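Local coordinates for protein beta-catenin homolog sys-1 (Caenorhabditis elegans, PDB 3C2G) that acts as a beta-catenin in Wnt asymmetry signalling, binding the TCF factor POP-1 and activating or repressing transcription of its target genes, at residues F115-C120 with L164-L169; N121-N126 with V170-E175; Q100-F105 with T158-H163. All blocks are in the same frame, centred on the assembly; numbering follows the deposited sequence.

Interaction 1: F115-C120 with L164-L169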
loop_
_atom_site.group_PDB
_atom_site.type_symbol
_atom_site.label_atom_id
_atom_site.label_comp_id
_atom_site.label_asym_id
_atom_site.label_seq_id
_atom_site.Cartn_x
_atom_site.Cartn_y
_atom_site.Cartn_z
ATOM N N PHE A 115 15.371 -26.387 -22.803
ATOM C CA PHE A 115 16.288 -25.789 -21.843
ATOM C C PHE A 115 15.587 -25.361 -20.543
ATOM O O PHE A 115 16.065 -25.658 -19.454
ATOM C CB PHE A 115 17.005 -24.600 -22.488
ATOM C CG PHE A 115 18.029 -23.939 -21.600
ATOM C CD1 PHE A 115 19.303 -24.491 -21.453
ATOM C CD2 PHE A 115 17.718 -22.763 -20.917
ATOM C CE1 PHE A 115 20.253 -23.880 -20.641
ATOM C CE2 PHE A 115 18.646 -22.143 -20.106
ATOM C CZ PHE A 115 19.928 -22.699 -19.962
ATOM N N ARG A 116 14.452 -24.678 -20.668
ATOM C CA ARG A 116 13.733 -24.177 -19.500
ATOM C C ARG A 116 13.276 -25.300 -18.561
ATOM O O ARG A 116 13.295 -25.134 -17.351
ATOM C CB ARG A 116 12.564 -23.275 -19.910
ATOM C CG ARG A 116 11.411 -23.966 -20.637
ATOM C CD ARG A 116 10.338 -22.949 -20.967
ATOM N NE ARG A 116 9.103 -23.560 -21.452
ATOM C CZ ARG A 116 8.021 -22.880 -21.839
ATOM N NH1 ARG A 116 8.002 -21.552 -21.805
ATOM N NH2 ARG A 116 6.956 -23.534 -22.260
ATOM N N GLU A 117 12.908 -26.447 -19.127
ATOM C CA GLU A 117 12.426 -27.581 -18.331
ATOM C C GLU A 117 13.581 -28.305 -17.655
ATOM O O GLU A 117 13.475 -28.711 -16.503
ATOM C CB GLU A 117 11.557 -28.540 -19.167
ATOM C CG GLU A 117 10.345 -27.840 -19.814
ATOM C CD GLU A 117 9.131 -28.747 -20.031
ATOM O OE1 GLU A 117 8.220 -28.340 -20.792
ATOM O OE2 GLU A 117 9.075 -29.857 -19.450
ATOM N N LEU A 118 14.694 -28.448 -18.359
ATOM C CA LEU A 118 15.890 -28.985 -17.727
ATOM C C LEU A 118 16.310 -28.105 -16.543
ATOM O O LEU A 118 16.606 -28.623 -15.464
ATOM C CB LEU A 118 17.045 -29.110 -18.732
ATOM C CG LEU A 118 16.933 -30.106 -19.890
ATOM C CD1 LEU A 118 18.138 -29.955 -20.804
ATOM C CD2 LEU A 118 16.805 -31.555 -19.419
ATOM N N ILE A 119 16.334 -26.789 -16.759
ATOM C CA ILE A 119 16.738 -25.822 -15.739
ATOM C C ILE A 119 15.784 -25.888 -14.552
ATOM O O ILE A 119 16.194 -26.160 -13.426
ATOM C CB ILE A 119 16.799 -24.374 -16.306
ATOM C CG1 ILE A 119 18.073 -24.169 -17.133
ATOM C CG2 ILE A 119 16.690 -23.326 -15.193
ATOM C CD1 ILE A 119 19.337 -24.010 -16.332
ATOM N N CYS A 120 14.509 -25.668 -14.828
ATOM C CA CYS A 120 13.499 -25.690 -13.805
ATOM C C CYS A 120 13.500 -27.020 -13.034
ATOM O O CYS A 120 13.181 -27.055 -11.843
ATOM C CB CYS A 120 12.139 -25.365 -14.418
ATOM S SG CYS A 120 10.801 -26.379 -13.822
ATOM N N LEU A 164 9.121 -17.946 -18.786
ATOM C CA LEU A 164 8.990 -18.559 -17.467
ATOM C C LEU A 164 7.585 -19.042 -17.118
ATOM O O LEU A 164 7.419 -19.853 -16.206
ATOM C CB LEU A 164 9.471 -17.589 -16.392
ATOM C CG LEU A 164 10.950 -17.226 -16.460
ATOM C CD1 LEU A 164 11.306 -16.293 -15.341
ATOM C CD2 LEU A 164 11.824 -18.482 -16.426
ATOM N N LYS A 165 6.576 -18.551 -17.831
ATOM C CA LYS A 165 5.198 -18.884 -17.498
ATOM C C LYS A 165 4.749 -20.186 -18.131
ATOM O O LYS A 165 4.121 -20.193 -19.187
ATOM C CB LYS A 165 4.260 -17.730 -17.850
ATOM C CG LYS A 165 4.389 -16.570 -16.877
ATOM C CD LYS A 165 3.934 -15.275 -17.487
ATOM C CE LYS A 165 4.671 -14.123 -16.836
ATOM N NZ LYS A 165 4.159 -12.831 -17.322
ATOM N N PHE A 166 5.103 -21.291 -17.479
ATOM C CA PHE A 166 4.636 -22.618 -17.866
ATOM C C PHE A 166 4.365 -23.452 -16.620
ATOM O O PHE A 166 5.050 -23.301 -15.612
ATOM C CB PHE A 166 5.607 -23.318 -18.841
ATOM C CG PHE A 166 7.025 -23.459 -18.327
ATOM C CD1 PHE A 166 7.535 -24.706 -18.005
ATOM C CD2 PHE A 166 7.862 -22.346 -18.203
ATOM C CE1 PHE A 166 8.850 -24.844 -17.545
ATOM C CE2 PHE A 166 9.181 -22.479 -17.733
ATOM C CZ PHE A 166 9.670 -23.727 -17.407
ATOM N N GLU A 167 3.360 -24.320 -16.695
ATOM C CA GLU A 167 2.873 -25.052 -15.523
ATOM C C GLU A 167 3.983 -25.690 -14.670
ATOM O O GLU A 167 3.987 -25.533 -13.446
ATOM C CB GLU A 167 1.827 -26.099 -15.932
ATOM N N LYS A 168 4.920 -26.387 -15.316
ATOM C CA LYS A 168 5.987 -27.125 -14.613
ATOM C C LYS A 168 6.779 -26.237 -13.662
ATOM O O LYS A 168 7.073 -26.638 -12.536
ATOM C CB LYS A 168 6.934 -27.804 -15.604
ATOM C CG LYS A 168 7.936 -28.775 -14.983
ATOM C CD LYS A 168 8.836 -29.403 -16.066
ATOM C CE LYS A 168 9.589 -30.644 -15.558
ATOM N NZ LYS A 168 9.836 -31.641 -16.671
ATOM N N LEU A 169 7.106 -25.028 -14.109
ATOM C CA LEU A 169 7.836 -24.095 -13.274
ATOM C C LEU A 169 7.021 -23.538 -12.086
ATOM O O LEU A 169 7.549 -23.424 -10.975
ATOM C CB LEU A 169 8.449 -22.974 -14.116
ATOM C CG LEU A 169 9.196 -21.847 -13.393
ATOM C CD1 LEU A 169 10.262 -22.356 -12.429
ATOM C CD2 LEU A 169 9.823 -20.926 -14.406
#

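Interaction 2: N121-N126 with V170-E175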
loop_
_atom_site.group_PDB
_atom_site.type_symbol
_atom_site.label_atom_id
_atom_site.label_comp_id
_atom_site.label_asym_id
_atom_site.label_seq_id
_atom_site.Cartn_x
_atom_site.Cartn_y
_atom_site.Cartn_z
ATOM N N ASN A 121 13.893 -28.100 -13.697
ATOM C CA ASN A 121 14.034 -29.377 -13.012
ATOM C C ASN A 121 15.134 -29.410 -11.955
ATOM O O ASN A 121 15.021 -30.119 -10.967
ATOM C CB ASN A 121 14.242 -30.516 -13.991
ATOM C CG ASN A 121 13.694 -31.815 -13.462
ATOM O OD1 ASN A 121 14.395 -32.585 -12.788
ATOM N ND2 ASN A 121 12.405 -32.048 -13.714
ATOM N N LEU A 122 16.190 -28.635 -12.164
ATOM C CA LEU A 122 17.297 -28.576 -11.221
ATOM C C LEU A 122 16.968 -27.853 -9.895
ATOM O O LEU A 122 17.710 -27.997 -8.922
ATOM C CB LEU A 122 18.514 -27.939 -11.883
ATOM C CG LEU A 122 19.148 -28.728 -13.033
ATOM C CD1 LEU A 122 19.700 -27.798 -14.105
ATOM C CD2 LEU A 122 20.222 -29.634 -12.531
ATOM N N ILE A 123 15.882 -27.076 -9.855
ATOM C CA ILE A 123 15.448 -26.453 -8.594
ATOM C C ILE A 123 14.258 -27.163 -7.956
ATOM O O ILE A 123 13.624 -26.635 -7.049
ATOM C CB ILE A 123 15.142 -24.947 -8.728
ATOM C CG1 ILE A 123 14.108 -24.694 -9.831
ATOM C CG2 ILE A 123 16.438 -24.161 -8.914
ATOM C CD1 ILE A 123 13.611 -23.275 -9.873
ATOM N N SER A 124 13.957 -28.363 -8.434
ATOM C CA SER A 124 12.999 -29.216 -7.763
ATOM C C SER A 124 13.391 -29.397 -6.297
ATOM O O SER A 124 14.559 -29.621 -5.974
ATOM C CB SER A 124 12.913 -30.571 -8.452
ATOM O OG SER A 124 11.907 -31.358 -7.856
ATOM N N LEU A 125 12.392 -29.284 -5.425
ATOM C CA LEU A 125 12.576 -29.316 -3.975
ATOM C C LEU A 125 13.283 -30.581 -3.503
ATOM O O LEU A 125 14.190 -30.509 -2.679
ATOM C CB LEU A 125 11.225 -29.157 -3.262
ATOM C CG LEU A 125 11.145 -29.527 -1.781
ATOM C CD1 LEU A 125 11.720 -28.428 -0.895
ATOM C CD2 LEU A 125 9.717 -29.842 -1.397
ATOM N N ASN A 126 12.865 -31.729 -4.035
ATOM C CA ASN A 126 13.459 -33.019 -3.677
ATOM C C ASN A 126 14.958 -33.147 -4.001
ATOM O O ASN A 126 15.642 -34.008 -3.454
ATOM C CB ASN A 126 12.655 -34.177 -4.285
ATOM C CG ASN A 126 12.845 -34.302 -5.784
ATOM O OD1 ASN A 126 13.976 -34.306 -6.286
ATOM N ND2 ASN A 126 11.734 -34.434 -6.512
ATOM N N VAL A 170 5.754 -23.199 -12.305
ATOM C CA VAL A 170 4.961 -22.618 -11.221
ATOM C C VAL A 170 4.615 -23.692 -10.189
ATOM O O VAL A 170 4.651 -23.440 -8.976
ATOM C CB VAL A 170 3.726 -21.806 -11.712
ATOM C CG1 VAL A 170 4.177 -20.544 -12.423
ATOM C CG2 VAL A 170 2.822 -22.625 -12.623
ATOM N N GLY A 171 4.334 -24.897 -10.685
ATOM C CA GLY A 171 4.242 -26.095 -9.849
ATOM C C GLY A 171 5.487 -26.280 -8.998
ATOM O O GLY A 171 5.403 -26.384 -7.772
ATOM N N THR A 172 6.651 -26.284 -9.642
ATOM C CA THR A 172 7.895 -26.533 -8.937
ATOM C C THR A 172 8.120 -25.505 -7.825
ATOM O O THR A 172 8.452 -25.885 -6.704
ATOM C CB THR A 172 9.104 -26.633 -9.913
ATOM O OG1 THR A 172 9.054 -27.896 -10.593
ATOM C CG2 THR A 172 10.446 -26.532 -9.171
ATOM N N LEU A 173 7.920 -24.224 -8.132
ATOM C CA LEU A 173 8.126 -23.157 -7.153
ATOM C C LEU A 173 7.140 -23.279 -5.989
ATOM O O LEU A 173 7.513 -23.049 -4.832
ATOM C CB LEU A 173 7.996 -21.768 -7.789
ATOM C CG LEU A 173 8.991 -21.270 -8.850
ATOM C CD1 LEU A 173 8.468 -19.985 -9.458
ATOM C CD2 LEU A 173 10.422 -21.064 -8.319
ATOM N N SER A 174 5.894 -23.653 -6.303
ATOM C CA SER A 174 4.832 -23.742 -5.308
ATOM C C SER A 174 5.069 -24.849 -4.314
ATOM O O SER A 174 4.594 -24.770 -3.183
ATOM C CB SER A 174 3.475 -23.966 -5.970
ATOM O OG SER A 174 3.075 -22.803 -6.661
ATOM N N GLU A 175 5.777 -25.893 -4.733
ATOM C CA GLU A 175 6.016 -27.029 -3.851
ATOM C C GLU A 175 6.818 -26.580 -2.621
ATOM O O GLU A 175 6.726 -27.188 -1.562
ATOM C CB GLU A 175 6.689 -28.188 -4.601
ATOM C CG GLU A 175 6.637 -29.533 -3.846
ATOM C CD GLU A 175 7.236 -30.723 -4.619
ATOM O OE1 GLU A 175 7.249 -30.694 -5.881
ATOM O OE2 GLU A 175 7.682 -31.700 -3.957
#

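Interaction 3: Q100-F105 with T158-H163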
loop_
_atom_site.group_PDB
_atom_site.type_symbol
_atom_site.label_atom_id
_atom_site.label_comp_id
_atom_site.label_asym_id
_atom_site.label_seq_id
_atom_site.Cartn_x
_atom_site.Cartn_y
_atom_site.Cartn_z
ATOM N N GLN A 100 21.144 -13.475 -25.737
ATOM C CA GLN A 100 21.388 -14.860 -26.158
ATOM C C GLN A 100 21.121 -15.821 -25.014
ATOM O O GLN A 100 20.554 -16.902 -25.232
ATOM C CB GLN A 100 22.806 -15.051 -26.706
ATOM C CG GLN A 100 23.067 -14.352 -28.042
ATOM C CD GLN A 100 24.479 -14.557 -28.556
ATOM O OE1 GLN A 100 25.181 -13.597 -28.865
ATOM N NE2 GLN A 100 24.902 -15.812 -28.649
ATOM N N VAL A 101 21.523 -15.424 -23.803
ATOM C CA VAL A 101 21.170 -16.163 -22.585
ATOM C C VAL A 101 19.648 -16.294 -22.449
ATOM O O VAL A 101 19.127 -17.398 -22.291
ATOM C CB VAL A 101 21.779 -15.522 -21.311
ATOM C CG1 VAL A 101 21.344 -16.271 -20.054
ATOM C CG2 VAL A 101 23.299 -15.509 -21.399
ATOM N N VAL A 102 18.941 -15.173 -22.553
ATOM C CA VAL A 102 17.481 -15.159 -22.460
ATOM C C VAL A 102 16.834 -16.032 -23.539
ATOM O O VAL A 102 15.865 -16.748 -23.258
ATOM C CB VAL A 102 16.921 -13.713 -22.537
ATOM C CG1 VAL A 102 15.382 -13.701 -22.522
ATOM C CG2 VAL A 102 17.482 -12.856 -21.402
ATOM N N GLN A 103 17.377 -15.982 -24.762
ATOM C CA GLN A 103 16.812 -16.737 -25.888
ATOM C C GLN A 103 16.882 -18.245 -25.688
ATOM O O GLN A 103 16.079 -18.973 -26.267
ATOM C CB GLN A 103 17.475 -16.356 -27.216
ATOM C CG GLN A 103 17.027 -15.004 -27.788
ATOM C CD GLN A 103 17.934 -14.495 -28.918
ATOM O OE1 GLN A 103 18.965 -15.102 -29.231
ATOM N NE2 GLN A 103 17.552 -13.370 -29.524
HETATM N N MSE A 104 17.834 -18.703 -24.870
HETATM C CA MSE A 104 17.959 -20.125 -24.532
HETATM C C MSE A 104 16.734 -20.646 -23.807
HETATM O O MSE A 104 16.429 -21.832 -23.863
HETATM C CB MSE A 104 19.196 -20.388 -23.670
HETATM C CG MSE A 104 20.530 -20.165 -24.388
HETATM SE SE MSE A 104 20.733 -21.223 -26.045
HETATM C CE MSE A 104 20.717 -23.013 -25.266
ATOM N N PHE A 105 16.037 -19.752 -23.114
ATOM C CA PHE A 105 14.875 -20.135 -22.336
ATOM C C PHE A 105 13.625 -20.309 -23.178
ATOM O O PHE A 105 12.653 -20.932 -22.735
ATOM C CB PHE A 105 14.629 -19.122 -21.233
ATOM C CG PHE A 105 15.515 -19.305 -20.047
ATOM C CD1 PHE A 105 15.125 -20.137 -18.999
ATOM C CD2 PHE A 105 16.745 -18.650 -19.973
ATOM C CE1 PHE A 105 15.946 -20.300 -17.892
ATOM C CE2 PHE A 105 17.566 -18.814 -18.874
ATOM C CZ PHE A 105 17.170 -19.638 -17.833
ATOM N N THR A 158 10.494 -8.500 -20.443
ATOM C CA THR A 158 9.206 -9.027 -20.909
ATOM C C THR A 158 9.313 -10.400 -21.587
ATOM O O THR A 158 8.501 -11.290 -21.316
ATOM C CB THR A 158 8.515 -8.012 -21.861
ATOM O OG1 THR A 158 8.151 -6.838 -21.121
ATOM C CG2 THR A 158 7.264 -8.604 -22.510
ATOM N N GLU A 159 10.300 -10.563 -22.470
ATOM C CA GLU A 159 10.541 -11.847 -23.144
ATOM C C GLU A 159 10.834 -12.956 -22.134
ATOM O O GLU A 159 10.228 -14.033 -22.181
ATOM C CB GLU A 159 11.721 -11.750 -24.110
ATOM C CG GLU A 159 11.421 -11.069 -25.425
ATOM C CD GLU A 159 12.545 -11.239 -26.452
ATOM O OE1 GLU A 159 12.566 -10.459 -27.433
ATOM O OE2 GLU A 159 13.401 -12.154 -26.286
ATOM N N PHE A 160 11.767 -12.677 -21.224
ATOM C CA PHE A 160 12.191 -13.653 -20.232
ATOM C C PHE A 160 11.015 -14.052 -19.354
ATOM O O PHE A 160 10.792 -15.242 -19.117
ATOM C CB PHE A 160 13.362 -13.121 -19.396
ATOM C CG PHE A 160 13.971 -14.147 -18.488
ATOM C CD1 PHE A 160 14.325 -15.404 -18.974
ATOM C CD2 PHE A 160 14.192 -13.860 -17.147
ATOM C CE1 PHE A 160 14.882 -16.363 -18.137
ATOM C CE2 PHE A 160 14.744 -14.814 -16.299
ATOM C CZ PHE A 160 15.091 -16.071 -16.795
ATOM N N ALA A 161 10.252 -13.054 -18.904
ATOM C CA ALA A 161 9.024 -13.291 -18.145
ATOM C C ALA A 161 8.083 -14.256 -18.855
ATOM O O ALA A 161 7.603 -15.204 -18.244
ATOM C CB ALA A 161 8.321 -11.979 -17.833
ATOM N N GLN A 162 7.841 -14.036 -20.145
ATOM C CA GLN A 162 6.976 -14.928 -20.913
ATOM C C GLN A 162 7.490 -16.373 -20.949
ATOM O O GLN A 162 6.713 -17.308 -20.748
ATOM C CB GLN A 162 6.746 -14.396 -22.331
ATOM C CG GLN A 162 5.660 -15.152 -23.103
ATOM C CD GLN A 162 5.356 -14.538 -24.472
ATOM O OE1 GLN A 162 5.388 -13.310 -24.642
ATOM N NE2 GLN A 162 5.042 -15.394 -25.452
ATOM N N HIS A 163 8.792 -16.546 -21.188
ATOM C CA HIS A 163 9.423 -17.875 -21.198
ATOM C C HIS A 163 9.227 -18.662 -19.899
ATOM O O HIS A 163 9.178 -19.891 -19.910
ATOM C CB HIS A 163 10.925 -17.770 -21.495
ATOM C CG HIS A 163 11.249 -17.142 -22.818
ATOM N ND1 HIS A 163 12.411 -16.432 -23.036
ATOM C CD2 HIS A 163 10.562 -17.109 -23.986
ATOM C CE1 HIS A 163 12.431 -15.997 -24.282
ATOM N NE2 HIS A 163 11.320 -16.391 -24.879
#

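Interaction 1: F115-C120 with L164-L169
The Phe166 ring stacks face-on against the extended side chain of Arg116 and has the largest share of the contact. Its CB points to helix 115-122, and chi1 57° sets CG in the crowded position between backbone N and carbonyl carbon. The Arg116 guanidinium lies flat on one ring face, the planes 9° apart and the centres 4.0 Å apart, a stacked cation-pi pair; Arg116 CD adds a CH-pi contact 3.7 Å from the ring centroid. Arg116 NH1 is hydrogen-bonded to His163 O, which fixes the charged end against the ring. The opposite face of the ring rests on Leu169 CB, while Glu117 CG and Cys120 CB approach obliquely. Next, Lys168 crosses Glu117 at about a right angle, and its NZ makes a weak salt bridge of 3.4 Å to Glu117 OE2. Cys120 SG lies 3.9 Å from Lys168 CG. Last comes Leu169, whose CA is 3.8 Å from Cys120 SG and whose CD1 is 4.1 Å from Cys120 CB. Phe166 holds the N-cap position of helix 167-174, so the contact joins helix 115-122 to the turn between helices 154-164 and 167-174, part of the helical packing of the armadillo domain.

Interaction 2: N121-N126 with V170-E175
Ile123 and Thr172 meet where the chain leaves helix 115-122 and passes helix 167-174. Followed outward, Ile123 CB carries CG1 between the backbone N and the carbonyl carbon (chi1 55°). CG1 comes within 4.2 Å of Thr172 CG2, the two side chains crossing obliquely. From there the chain runs on to CD1, anti to CA (chi2 171°), and this tip lies 4.2 Å from Leu173 CD2. Leu173 thus reaches Ile123 with the end of its side chain, although its CB points away. Val140, Phe141 and Phe144 of helix 134-150 also touch the Ile123 side chain.

Thr172 turns its methyl to the other segment: CG2 lies 3.8 Å from Ile123 O and 4.0 Å from Ser124 CA. Its hydroxyl is instead hydrogen-bonded to Lys168 O, one turn back in its own helix, while Ile123 O is hydrogen-bonded to the Tyr176 hydroxyl. Farther along, Leu125 and Glu175 cross at about a right angle. Leu125 CD2 lies 3.9 Å from Glu175 CG and 3.8 Å from Glu175 OE2, so the aliphatic part and one carboxylate oxygen both border the methyl. No hydrogen bond links the two segments. Van der Waals contact of this kind, between the chain leaving helix 115-122 and the last turns of helix 167-174, belongs to the helical packing of the armadillo domain.

Interaction 3: Q100-F105 with T158-H163
Phe105 buries the most surface here and receives the edge of Phe160 on its ring face, a T-shaped pair with planes at 76° and centroids 4.9 Å apart. Phe160 CE1 stands over the centre of the Phe105 ring, with Phe105 CD2 the nearest atom at 3.5 Å. Phe160 CG is anti to the backbone N (chi1 -172°), and the ring edge beyond it meets Phe105. Beside this pair Val102 CG1 lies 3.8 Å from Phe160 CB and borders the ring obliquely. Ile147 of helix 134-150 touches both aromatic residues, while Phe115 forms a second edge-to-face pair with Phe105. An alanine in place of Phe105 would probably leave the Phe160 edge without the ring face it meets and Phe115 without its aromatic mate, opening a gap between them. The contact lies between helices 98-103 and 154-164, with helix 134-150 packed against both, in the armadillo domain, a fold of stacked helices without strands. His163, one turn after Phe160, meets the backbone and CB of Phe105. Its CB is 3.8 Å from Phe105 O, and its ring has Phe105 C over one face. His163 ND1 is 3.9 Å from Phe105 CB and 3.5 Å from Val102 O. Glu159 O of the same helix lies over the centre of the imidazole, and Cys106 and Pro107, in the loop after Phe105, also touch this side chain.

Overall arrangement
The three contacts form a row in the armadillo domain, each about 30 Å from the centre of the chain. Interaction 1 is in the middle, its centre about 9 Å from that of interaction 2 and 11 Å from that of interaction 3; the centres of the outer two are about 19 Å apart, their nearest atoms about 9 Å. Interactions 1 and 2 share helices 115-122 and 167-174, whereas interaction 3 uses the preceding helices 98-103 and 154-164. The chain pieces 100-126 and 158-175, separated by helix 134-150 in sequence, pair in the same order. Interaction 1 touches both others, through Arg116 NH1 to His163 O and Lys168 beside Asn121, giving one continuous interface within the helical stack.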